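Local coordinates for protein lysine-sensitive aspartokinase 3 (Escherichia coli, PDB 2J0X) that catalyses the ATP-dependent phosphorylation of aspartate to 4-phospho-aspartate, the first step of lysine biosynthesis, under allosteric inhibition by lysine, at residues 118-123 / 139-144; 249-254 / 301-306; 386-391 / 426-431. All coordinates share one frame; numbering follows the deposited sequence.

Contact 1 (118-123 / 139-144); sequences GELMST and WFDVRK
Trp139 lays one edge of its indole against the helix segment 118-123, and two residues a turn apart, Leu120 and Thr123, receive it. The pyrrole N-H does the specific work: Trp139 NE1 donates to Thr123 OG1 at 3.0 Å, nearly straight at 163°, with the oxygen lying in the ring plane. Further along the same edge, Leu120 CD2 meets CZ2 of Trp139 at 3.2 Å, also in the plane, and CH2 lies just beyond. What brings the indole to the helix is its first torsion, CG anti to the backbone N (chi1 -167°). This is the close-packed part, where Leu120 and Thr123 are both buried. It belongs to the amino acid kinase domain, where helix 108-131 lies against strand 137-140 of the central sheet; Gln182 of the neighbouring parallel strand 178-188 touches the indole and adds a weak hydrogen bond to Thr123 OG1. Glu119, on the same helix turn, faces elsewhere and touches the bound aspartate. The Arg143 side is looser. There the second methyl of Leu120, CD1, sits over a face of the Arg143 guanidinium, 3.7 Å from NH2, the two side chains crossing at about a right angle. Asp141 keeps that flat group in position through a salt bridge: Arg143 NH2 reaches OD2 of Asp141 at 2.7 Å, in the guanidinium plane and on the oxygen's syn lone pair. Arg143 NH1 turns to Glu113 in a long, weak ion pair, and Arg143, like Trp139, remains partly exposed.

Contact 2 (249-254 / 301-306); sequences AEMATF and ALALRR
Ala252 and Ala303 meet methyl to methyl, CB to CB at 3.9 Å, and these small side chains let the first turn of helix 252-257 come close to the strand 301-306. Met251, at the N-cap position, brings its CE to 4.3 Å from Ala301 CB, while on the other flank Thr253 CG2 lies 3.5 Å from the carbonyl oxygen of Leu304; Thr253 is poorly ordered, so that edge is less certain. Arg305 repays following outward. Its CB passes the helix without touching it; Arg305 CG then comes 4.0 Å from Ala252 CB, and Arg305 CD lies 4.2 Å from Thr253 CG2. Bends at chi2 (-88°) and chi3 (-68°) fold the chain back across the helix start, and the guanidinium arrives edge-on, with Arg305 NH1 3.9 Å from Ala252 CB near its plane. At the tip, NH1 has a long, weak ion pair with Glu346 of the second subunit, and NH2 a similar one with Asp354. Asp340, a residue of the allosteric lysine site, is also close to this side chain. Glu250, just ahead of the helix, hydrogen-bonds Ser345, Glu346 and Val347 of the second subunit. Ala252 also packs on Glu346 of that subunit, so the start of helix 252-257 lies between it and strand 299-314, which pairs with strand 379-393 and carries Leu302 and Leu304 against helix 433-447 with side chains directed away from Ala252.

Contact 3 (386-391 / 426-431); sequences LALVAL and NLCFLV
Strands 386-391 and 426-431 run antiparallel, their axes 4.5 Å apart at closest approach and 159° between their directions, with hydrogen-bonded pairs at Ala387-Val431, Val389-Phe429 and Leu391-Leu427. The central pair is bonded evenly: Val389 N reaches Phe429 O and Phe429 N reaches Val389 O, each at 2.9 Å. The last pair is uneven, since the Leu427 N-H to Leu391 O bond is weak. On the face that carries Phe429, the aromatic ring rises beside Val389, pointing the same way. Its CG sits between the backbone N and the carbonyl carbon (chi1 58°), which swings the ring toward the partner strand. Val389 CB lies over the ring face in a CH-pi contact, 4.0 Å from the centroid of the Phe429 ring, and its CG1 touches CZ of Phe429 at 3.5 Å. Leu391 CD1 comes obliquely to CE2 of Phe429, while Val389 CG2 reaches the other way toward Val431 CG2. Helix 433-447 covers this face, laying Val439 and Leu443 on the ring. An alanine in place of Phe429 is likely to open a gap beneath that helix and deprive Val389 and Leu391 of their shared aromatic partner. The opposite face holds Leu388, Ala390, Cys428 and Leu430. Here Leu388 CD1 meets CD1 of Leu430 at 3.4 Å, and Ala390 CB meets CB of Cys428 at 3.5 Å across a non-hydrogen-bonded pair; Leu341 of strand 338-344 packs on Leu388, Cys428 and Leu430. The ACT fold, a beta-alpha-beta-beta-alpha-beta unit, packs its helices on one face of an antiparallel sheet, and this strand pair under helix 433-447 fits that plan, in the regulatory part that binds lysine and is required for dimer formation.

From the N terminus, contact 1 closes first, across the 15 residues between helix 108-131 and strand 137-140, wholly inside the kinase domain. Contact 2 follows, bridging 46 residues to bring the start of helix 252-257 to strand 299-314, and so joins a helix of the amino acid kinase part, which ends at the ATP-binding Lys257, to the regulatory sheet. Contact 3 then closes 34 residues between strands 379-393 and 426-432. The three are in series, neither nested nor crossed. Contacts 2 and 3, with centres about 9 Å apart, share one sheet, strand 301-306 bonding to 386-391 through their backbones; contact 1 stands apart, its centre about 34 Å from that of contact 2, on the opposite side of the chain's centre.

Contact 1 (118-123 / 139-144)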
# COMPACT_ATOMS: atom_id res chain seq x y z
N GLY A 118 -15.34 -31.41 16.02
CA GLY A 118 -16.45 -30.48 16.17
C GLY A 118 -17.55 -30.78 15.18
O GLY A 118 -18.70 -30.98 15.57
N GLU A 119 -17.18 -30.82 13.90
CA GLU A 119 -18.12 -31.09 12.82
C GLU A 119 -18.66 -32.52 12.83
O GLU A 119 -19.80 -32.76 12.42
CB GLU A 119 -17.46 -30.81 11.47
CG GLU A 119 -17.31 -29.32 11.11
CD GLU A 119 -16.24 -28.57 11.91
OE1 GLU A 119 -15.24 -29.20 12.33
OE2 GLU A 119 -16.39 -27.33 12.10
N LEU A 120 -17.87 -33.48 13.30
CA LEU A 120 -18.33 -34.86 13.35
C LEU A 120 -19.48 -35.01 14.35
O LEU A 120 -20.48 -35.67 14.06
CB LEU A 120 -17.18 -35.81 13.71
CG LEU A 120 -16.25 -36.07 12.51
CD1 LEU A 120 -15.01 -36.81 12.94
CD2 LEU A 120 -17.01 -36.85 11.45
N MET A 121 -19.34 -34.40 15.52
CA MET A 121 -20.38 -34.48 16.53
C MET A 121 -21.70 -33.86 16.11
O MET A 121 -22.74 -34.52 16.11
CB MET A 121 -19.89 -33.84 17.83
CG MET A 121 -18.68 -34.56 18.40
SD MET A 121 -17.80 -33.66 19.67
CE MET A 121 -18.39 -34.48 21.09
N SER A 122 -21.68 -32.59 15.73
CA SER A 122 -22.92 -31.93 15.33
C SER A 122 -23.63 -32.69 14.22
O SER A 122 -24.85 -32.84 14.25
CB SER A 122 -22.66 -30.46 14.93
OG SER A 122 -21.87 -30.34 13.76
N THR A 123 -22.87 -33.17 13.24
CA THR A 123 -23.44 -33.92 12.13
C THR A 123 -24.16 -35.15 12.67
O THR A 123 -25.30 -35.44 12.30
CB THR A 123 -22.34 -34.35 11.18
OG1 THR A 123 -21.25 -34.86 11.94
CG2 THR A 123 -21.89 -33.17 10.33
N TRP A 139 -25.93 -40.48 7.80
CA TRP A 139 -24.71 -39.77 8.13
C TRP A 139 -23.66 -40.12 7.08
O TRP A 139 -23.65 -41.24 6.57
CB TRP A 139 -24.24 -40.20 9.51
CG TRP A 139 -23.18 -39.34 10.07
CD1 TRP A 139 -23.34 -38.12 10.66
CD2 TRP A 139 -21.77 -39.60 10.05
NE1 TRP A 139 -22.11 -37.61 11.02
CE2 TRP A 139 -21.14 -38.50 10.66
CE3 TRP A 139 -20.99 -40.66 9.59
CZ2 TRP A 139 -19.75 -38.43 10.82
CZ3 TRP A 139 -19.61 -40.59 9.74
CH2 TRP A 139 -19.01 -39.48 10.35
N PHE A 140 -22.78 -39.18 6.78
CA PHE A 140 -21.78 -39.42 5.75
C PHE A 140 -20.50 -38.70 6.16
O PHE A 140 -20.55 -37.59 6.68
CB PHE A 140 -22.31 -38.85 4.43
CG PHE A 140 -21.52 -39.23 3.22
CD1 PHE A 140 -21.77 -40.42 2.55
CD2 PHE A 140 -20.50 -38.41 2.76
CE1 PHE A 140 -21.03 -40.78 1.43
CE2 PHE A 140 -19.75 -38.76 1.65
CZ PHE A 140 -20.01 -39.95 0.98
N ASP A 141 -19.35 -39.32 5.92
CA ASP A 141 -18.09 -38.69 6.27
C ASP A 141 -17.51 -38.03 5.02
O ASP A 141 -16.96 -38.70 4.15
CB ASP A 141 -17.12 -39.73 6.82
CG ASP A 141 -15.87 -39.11 7.40
OD1 ASP A 141 -15.19 -38.35 6.67
OD2 ASP A 141 -15.57 -39.37 8.57
N VAL A 142 -17.63 -36.71 4.93
CA VAL A 142 -17.12 -35.98 3.77
C VAL A 142 -15.72 -36.41 3.40
O VAL A 142 -15.37 -36.43 2.22
CB VAL A 142 -17.09 -34.47 4.02
CG1 VAL A 142 -18.30 -33.81 3.38
CG2 VAL A 142 -17.02 -34.18 5.51
N ARG A 143 -14.92 -36.74 4.40
CA ARG A 143 -13.55 -37.14 4.18
C ARG A 143 -13.43 -38.29 3.19
O ARG A 143 -12.34 -38.59 2.72
CB ARG A 143 -12.90 -37.48 5.52
CG ARG A 143 -12.85 -36.28 6.43
CD ARG A 143 -12.28 -36.62 7.79
NE ARG A 143 -13.08 -37.60 8.51
CZ ARG A 143 -12.75 -38.09 9.70
NH1 ARG A 143 -11.65 -37.69 10.31
NH2 ARG A 143 -13.53 -39.00 10.28
N LYS A 144 -14.55 -38.92 2.89
CA LYS A 144 -14.61 -40.02 1.92
C LYS A 144 -14.55 -39.43 0.51
O LYS A 144 -14.30 -40.14 -0.47
CB LYS A 144 -15.94 -40.79 2.02
CG LYS A 144 -16.04 -41.82 3.14
CD LYS A 144 -17.34 -42.62 2.99
CE LYS A 144 -17.38 -43.85 3.90
NZ LYS A 144 -17.43 -43.52 5.35

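Contact 2 (249-254 / 301-306)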
# COMPACT_ATOMS: atom_id res chain seq x y z
N ALA A 249 -18.69 -9.65 -4.20
CA ALA A 249 -17.33 -9.62 -3.67
C ALA A 249 -16.94 -8.21 -3.24
O ALA A 249 -16.30 -8.02 -2.21
CB ALA A 249 -16.35 -10.13 -4.71
N GLU A 250 -17.33 -7.23 -4.05
CA GLU A 250 -17.03 -5.84 -3.75
C GLU A 250 -18.02 -5.26 -2.74
O GLU A 250 -17.95 -4.08 -2.41
CB GLU A 250 -17.07 -5.02 -5.04
CG GLU A 250 -15.87 -5.20 -5.94
CD GLU A 250 -14.58 -4.75 -5.27
OE1 GLU A 250 -14.63 -3.85 -4.41
OE2 GLU A 250 -13.51 -5.29 -5.63
N MET A 251 -18.94 -6.09 -2.27
CA MET A 251 -19.91 -5.63 -1.29
C MET A 251 -19.35 -5.72 0.12
O MET A 251 -19.26 -6.81 0.71
CB MET A 251 -21.21 -6.41 -1.38
CG MET A 251 -22.13 -5.92 -2.48
SD MET A 251 -23.82 -5.77 -1.89
CE MET A 251 -23.61 -4.46 -0.67
N ALA A 252 -18.97 -4.54 0.63
CA ALA A 252 -18.39 -4.35 1.96
C ALA A 252 -19.13 -5.09 3.08
O ALA A 252 -18.58 -6.01 3.71
CB ALA A 252 -18.33 -2.85 2.27
N THR A 253 -20.37 -4.68 3.31
CA THR A 253 -21.19 -5.28 4.35
C THR A 253 -21.59 -6.72 4.05
O THR A 253 -22.27 -7.36 4.84
CB THR A 253 -22.45 -4.43 4.59
OG1 THR A 253 -23.12 -4.21 3.35
CG2 THR A 253 -22.07 -3.09 5.21
N PHE A 254 -21.16 -7.23 2.89
CA PHE A 254 -21.45 -8.61 2.52
C PHE A 254 -20.39 -9.50 3.16
O PHE A 254 -20.71 -10.36 3.97
CB PHE A 254 -21.42 -8.77 0.99
CG PHE A 254 -21.69 -10.19 0.50
CD1 PHE A 254 -20.64 -11.10 0.36
CD2 PHE A 254 -22.97 -10.59 0.16
CE1 PHE A 254 -20.88 -12.39 -0.13
CE2 PHE A 254 -23.21 -11.86 -0.31
CZ PHE A 254 -22.16 -12.77 -0.46
N ALA A 301 -26.06 -1.17 -5.50
CA ALA A 301 -26.22 -0.98 -4.06
C ALA A 301 -25.20 -0.04 -3.41
O ALA A 301 -24.10 0.14 -3.91
CB ALA A 301 -26.17 -2.34 -3.36
N LEU A 302 -25.58 0.54 -2.28
CA LEU A 302 -24.71 1.44 -1.51
C LEU A 302 -24.39 0.76 -0.18
O LEU A 302 -25.30 0.33 0.52
CB LEU A 302 -25.42 2.75 -1.18
CG LEU A 302 -25.82 3.76 -2.25
CD1 LEU A 302 -26.55 4.90 -1.57
CD2 LEU A 302 -24.58 4.28 -2.98
N ALA A 303 -23.11 0.71 0.17
CA ALA A 303 -22.68 0.09 1.41
C ALA A 303 -22.22 1.15 2.42
O ALA A 303 -21.65 2.18 2.03
CB ALA A 303 -21.55 -0.88 1.13
N LEU A 304 -22.46 0.89 3.70
CA LEU A 304 -22.06 1.82 4.75
C LEU A 304 -21.32 1.11 5.88
O LEU A 304 -21.87 0.20 6.51
CB LEU A 304 -23.30 2.54 5.30
CG LEU A 304 -23.08 3.67 6.32
CD1 LEU A 304 -22.35 4.82 5.65
CD2 LEU A 304 -24.40 4.15 6.87
N ARG A 305 -20.07 1.51 6.12
CA ARG A 305 -19.24 0.97 7.19
C ARG A 305 -18.88 2.20 8.00
O ARG A 305 -18.07 3.01 7.56
CB ARG A 305 -17.95 0.33 6.64
CG ARG A 305 -18.16 -0.92 5.79
CD ARG A 305 -18.19 -2.21 6.61
NE ARG A 305 -16.90 -2.54 7.20
CZ ARG A 305 -15.79 -2.81 6.51
NH1 ARG A 305 -15.80 -2.79 5.18
NH2 ARG A 305 -14.66 -3.09 7.15
N ARG A 306 -19.49 2.35 9.16
CA ARG A 306 -19.21 3.51 9.99
C ARG A 306 -18.01 3.33 10.91
O ARG A 306 -17.46 2.24 11.01
CB ARG A 306 -20.47 3.87 10.78
CG ARG A 306 -21.48 4.67 9.97
CD ARG A 306 -22.90 4.61 10.53
NE ARG A 306 -23.61 3.41 10.09
CZ ARG A 306 -24.91 3.19 10.30
NH1 ARG A 306 -25.65 4.07 10.96
NH2 ARG A 306 -25.47 2.07 9.85

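Contact 3 (386-391 / 426-431)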
# COMPACT_ATOMS: atom_id res chain seq x y z
N LEU A 386 -14.69 8.27 10.92
CA LEU A 386 -15.02 8.48 9.53
C LEU A 386 -15.93 7.34 9.11
O LEU A 386 -15.88 6.26 9.71
CB LEU A 386 -13.76 8.48 8.67
CG LEU A 386 -13.06 9.83 8.68
CD1 LEU A 386 -11.69 9.72 8.04
CD2 LEU A 386 -13.95 10.82 7.96
N ALA A 387 -16.76 7.57 8.11
CA ALA A 387 -17.66 6.52 7.63
C ALA A 387 -17.40 6.21 6.17
O ALA A 387 -17.33 7.11 5.33
CB ALA A 387 -19.10 6.92 7.82
N LEU A 388 -17.26 4.92 5.87
CA LEU A 388 -17.01 4.49 4.50
C LEU A 388 -18.34 4.34 3.77
O LEU A 388 -19.24 3.67 4.26
CB LEU A 388 -16.28 3.15 4.49
CG LEU A 388 -16.15 2.51 3.11
CD1 LEU A 388 -15.03 3.18 2.36
CD2 LEU A 388 -15.86 1.03 3.23
N VAL A 389 -18.47 4.98 2.62
CA VAL A 389 -19.68 4.85 1.81
C VAL A 389 -19.21 4.27 0.49
O VAL A 389 -18.28 4.79 -0.13
CB VAL A 389 -20.35 6.20 1.49
CG1 VAL A 389 -21.46 5.97 0.45
CG2 VAL A 389 -20.92 6.83 2.77
N ALA A 390 -19.87 3.21 0.04
CA ALA A 390 -19.45 2.58 -1.20
C ALA A 390 -20.56 2.26 -2.18
O ALA A 390 -21.59 1.71 -1.81
CB ALA A 390 -18.69 1.32 -0.87
N LEU A 391 -20.35 2.61 -3.44
CA LEU A 391 -21.32 2.33 -4.50
C LEU A 391 -20.91 1.07 -5.25
O LEU A 391 -19.89 1.06 -5.95
CB LEU A 391 -21.37 3.47 -5.53
CG LEU A 391 -22.14 4.76 -5.27
CD1 LEU A 391 -21.58 5.47 -4.05
CD2 LEU A 391 -22.03 5.64 -6.50
N ASN A 426 -16.86 -1.19 -8.08
CA ASN A 426 -16.85 -0.46 -6.82
C ASN A 426 -16.33 0.97 -6.93
O ASN A 426 -15.45 1.27 -7.71
CB ASN A 426 -15.99 -1.23 -5.81
CG ASN A 426 -16.07 -0.68 -4.40
OD1 ASN A 426 -15.81 0.50 -4.15
ND2 ASN A 426 -16.42 -1.55 -3.45
N LEU A 427 -16.91 1.86 -6.13
CA LEU A 427 -16.50 3.25 -6.06
C LEU A 427 -16.84 3.66 -4.64
O LEU A 427 -18.01 3.77 -4.28
CB LEU A 427 -17.27 4.12 -7.06
CG LEU A 427 -16.95 5.62 -7.04
CD1 LEU A 427 -17.65 6.31 -8.18
CD2 LEU A 427 -17.37 6.26 -5.73
N CYS A 428 -15.82 3.86 -3.82
CA CYS A 428 -16.08 4.24 -2.45
C CYS A 428 -15.33 5.49 -2.05
O CYS A 428 -14.37 5.90 -2.70
CB CYS A 428 -15.74 3.09 -1.49
SG CYS A 428 -14.02 2.61 -1.54
N PHE A 429 -15.80 6.10 -0.97
CA PHE A 429 -15.20 7.31 -0.47
C PHE A 429 -15.49 7.40 1.02
O PHE A 429 -16.25 6.60 1.57
CB PHE A 429 -15.78 8.50 -1.23
CG PHE A 429 -17.27 8.62 -1.14
CD1 PHE A 429 -17.88 9.20 -0.03
CD2 PHE A 429 -18.08 8.15 -2.17
CE1 PHE A 429 -19.28 9.32 0.05
CE2 PHE A 429 -19.48 8.25 -2.11
CZ PHE A 429 -20.08 8.84 -0.99
N LEU A 430 -14.88 8.38 1.68
CA LEU A 430 -15.08 8.57 3.10
C LEU A 430 -15.71 9.93 3.35
O LEU A 430 -15.47 10.89 2.62
CB LEU A 430 -13.75 8.49 3.84
CG LEU A 430 -13.42 7.23 4.63
CD1 LEU A 430 -13.62 6.00 3.75
CD2 LEU A 430 -11.98 7.32 5.14
N VAL A 431 -16.53 9.99 4.39
CA VAL A 431 -17.18 11.22 4.82
C VAL A 431 -17.21 11.15 6.33
O VAL A 431 -17.10 10.07 6.92
CB VAL A 431 -18.62 11.33 4.33
CG1 VAL A 431 -18.64 11.44 2.82
CG2 VAL A 431 -19.42 10.13 4.81